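Local coordinates for fusolin (Anomala cuprea entomopoxvirus, PDB 4YN1), which forms the virulence-enhancing crystalline spindles of an insect poxvirus, and is probably a chitin-active lytic polysaccharide monooxygenase-like protein, at residues A36-Q39 against Y40-K44. Numbering follows the deposited sequence.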
loop_
_atom_site.group_PDB
_atom_site.type_symbol
_atom_site.label_atom_id
_atom_site.label_comp_id
_atom_site.label_asym_id
_atom_site.label_seq_id
_atom_site.Cartn_x
_atom_site.Cartn_y
_atom_site.Cartn_z
ATOM N N ALA A 36 -4.103 -3.406 -14.501
ATOM C CA ALA A 36 -5.476 -3.715 -14.113
ATOM C C ALA A 36 -6.124 -2.583 -13.313
ATOM O O ALA A 36 -7.287 -2.249 -13.552
ATOM C CB ALA A 36 -5.512 -5.012 -13.324
ATOM N N ALA A 37 -5.388 -1.971 -12.390
ATOM C CA ALA A 37 -5.881 -0.820 -11.632
ATOM C C ALA A 37 -6.286 0.310 -12.560
ATOM O O ALA A 37 -7.371 0.857 -12.424
ATOM C CB ALA A 37 -4.835 -0.329 -10.659
ATOM N N TYR A 38 -5.405 0.668 -13.480
ATOM C CA TYR A 38 -5.644 1.750 -14.441
ATOM C C TYR A 38 -6.885 1.441 -15.288
ATOM O O TYR A 38 -7.816 2.243 -15.400
ATOM C CB TYR A 38 -4.428 1.872 -15.344
ATOM C CG TYR A 38 -4.551 2.984 -16.351
ATOM C CD1 TYR A 38 -5.219 2.791 -17.556
ATOM C CD2 TYR A 38 -3.979 4.224 -16.119
ATOM C CE1 TYR A 38 -5.350 3.828 -18.483
ATOM C CE2 TYR A 38 -4.026 5.233 -17.077
ATOM C CZ TYR A 38 -4.751 5.049 -18.238
ATOM O OH TYR A 38 -4.834 6.098 -19.131
ATOM N N GLN A 39 -6.886 0.239 -15.858
ATOM C CA GLN A 39 -7.950 -0.193 -16.736
ATOM C C GLN A 39 -9.287 -0.298 -16.056
ATOM O O GLN A 39 -10.293 0.014 -16.673
ATOM C CB GLN A 39 -7.550 -1.450 -17.475
ATOM C CG GLN A 39 -6.475 -1.115 -18.494
ATOM C CD GLN A 39 -5.995 -2.284 -19.293
ATOM O OE1 GLN A 39 -6.161 -3.442 -18.906
ATOM N NE2 GLN A 39 -5.319 -1.995 -20.399
ATOM N N TYR A 40 -9.293 -0.614 -14.766
ATOM C CA TYR A 40 -10.521 -0.660 -13.982
ATOM C C TYR A 40 -11.177 0.722 -13.947
ATOM O O TYR A 40 -12.389 0.871 -14.170
ATOM C CB TYR A 40 -10.181 -1.136 -12.553
ATOM C CG TYR A 40 -11.362 -1.197 -11.630
ATOM C CD1 TYR A 40 -12.154 -2.338 -11.563
ATOM C CD2 TYR A 40 -11.755 -0.086 -10.893
ATOM C CE1 TYR A 40 -13.300 -2.375 -10.790
ATOM C CE2 TYR A 40 -12.887 -0.123 -10.083
ATOM C CZ TYR A 40 -13.673 -1.267 -10.059
ATOM O OH TYR A 40 -14.813 -1.326 -9.308
ATOM N N VAL A 41 -10.388 1.734 -13.629
ATOM C CA VAL A 41 -10.930 3.100 -13.547
ATOM C C VAL A 41 -11.316 3.597 -14.938
ATOM O O VAL A 41 -12.364 4.219 -15.109
ATOM C CB VAL A 41 -9.929 4.043 -12.839
ATOM C CG1 VAL A 41 -10.387 5.497 -12.918
ATOM C CG2 VAL A 41 -9.768 3.610 -11.390
ATOM N N PHE A 42 -10.464 3.328 -15.910
ATOM C CA PHE A 42 -10.696 3.732 -17.302
ATOM C C PHE A 42 -12.036 3.139 -17.765
ATOM O O PHE A 42 -12.910 3.878 -18.200
ATOM C CB PHE A 42 -9.554 3.244 -18.176
ATOM C CG PHE A 42 -9.628 3.669 -19.627
ATOM C CD1 PHE A 42 -9.113 4.891 -20.036
ATOM C CD2 PHE A 42 -10.165 2.826 -20.588
ATOM C CE1 PHE A 42 -9.126 5.254 -21.392
ATOM C CE2 PHE A 42 -10.233 3.218 -21.931
ATOM C CZ PHE A 42 -9.721 4.427 -22.320
ATOM N N ASN A 43 -12.221 1.813 -17.587
ATOM C CA ASN A 43 -13.477 1.153 -17.959
ATOM C C ASN A 43 -14.678 1.567 -17.107
ATOM O O ASN A 43 -15.804 1.600 -17.622
ATOM C CB ASN A 43 -13.312 -0.361 -17.960
ATOM C CG ASN A 43 -12.463 -0.833 -19.084
ATOM O OD1 ASN A 43 -12.155 -0.099 -20.014
ATOM N ND2 ASN A 43 -12.049 -2.064 -19.022
ATOM N N LYS A 44 -14.468 1.944 -15.851
ATOM C CA LYS A 44 -15.559 2.439 -15.003
ATOM C C LYS A 44 -16.073 3.773 -15.570
ATOM O O LYS A 44 -17.287 3.965 -15.678
ATOM C CB LYS A 44 -15.085 2.636 -13.560
ATOM C CG LYS A 44 -16.138 3.027 -12.547
ATOM C CD LYS A 44 -15.537 2.944 -11.136
ATOM C CE LYS A 44 -16.356 3.638 -10.083
ATOM N NZ LYS A 44 -15.699 3.525 -8.754
#
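Tyr38 and Phe42, one helical turn apart, lean on each other obliquely, CE1 of Tyr38 lying 4.2 Å from CD1 of Phe42. CG is anti to the backbone N in both (chi1 -178° and -176°), which sends the two rings off the same side of helix 32-47, alongside one another. Beneath them Phe42 N donates to Tyr38 O over 2.9 Å in a nearly straight bond, and CB of Phe42 rests on that same oxygen at 3.4 Å. The i to i+4 ladder continues on both sides: Tyr40 N reaches Ala36 O at 2.9 Å, Asn43 N reaches Gln39 O at 2.8 Å, and the bond from Val41 N to Ala37 O is weak at 3.4 Å. Asn43 folds its amide back over the preceding turn, CG 3.4 Å from Gln39 O, because chi1 of -71° sets CG beside the backbone N. OD1 of Asn43 also lies at the edge of the Phe42 ring, in its plane. Further out, Tyr38 OH is hydrogen-bonded to Pro24 O and Gln39 NE2 to Glu25 O, tying this turn to the preceding loop. The helix lies about 18 Å from the chain's centre (centre to centre), within the LPMO-family region. The buried side of this amphipathic helix packs against helix 52-64, through Tyr38 on Ala59, Val41 on Met62 and Phe42 on Ala55; Ala36 touches Ile113 and Tyr40 touches Thr109, both in loops.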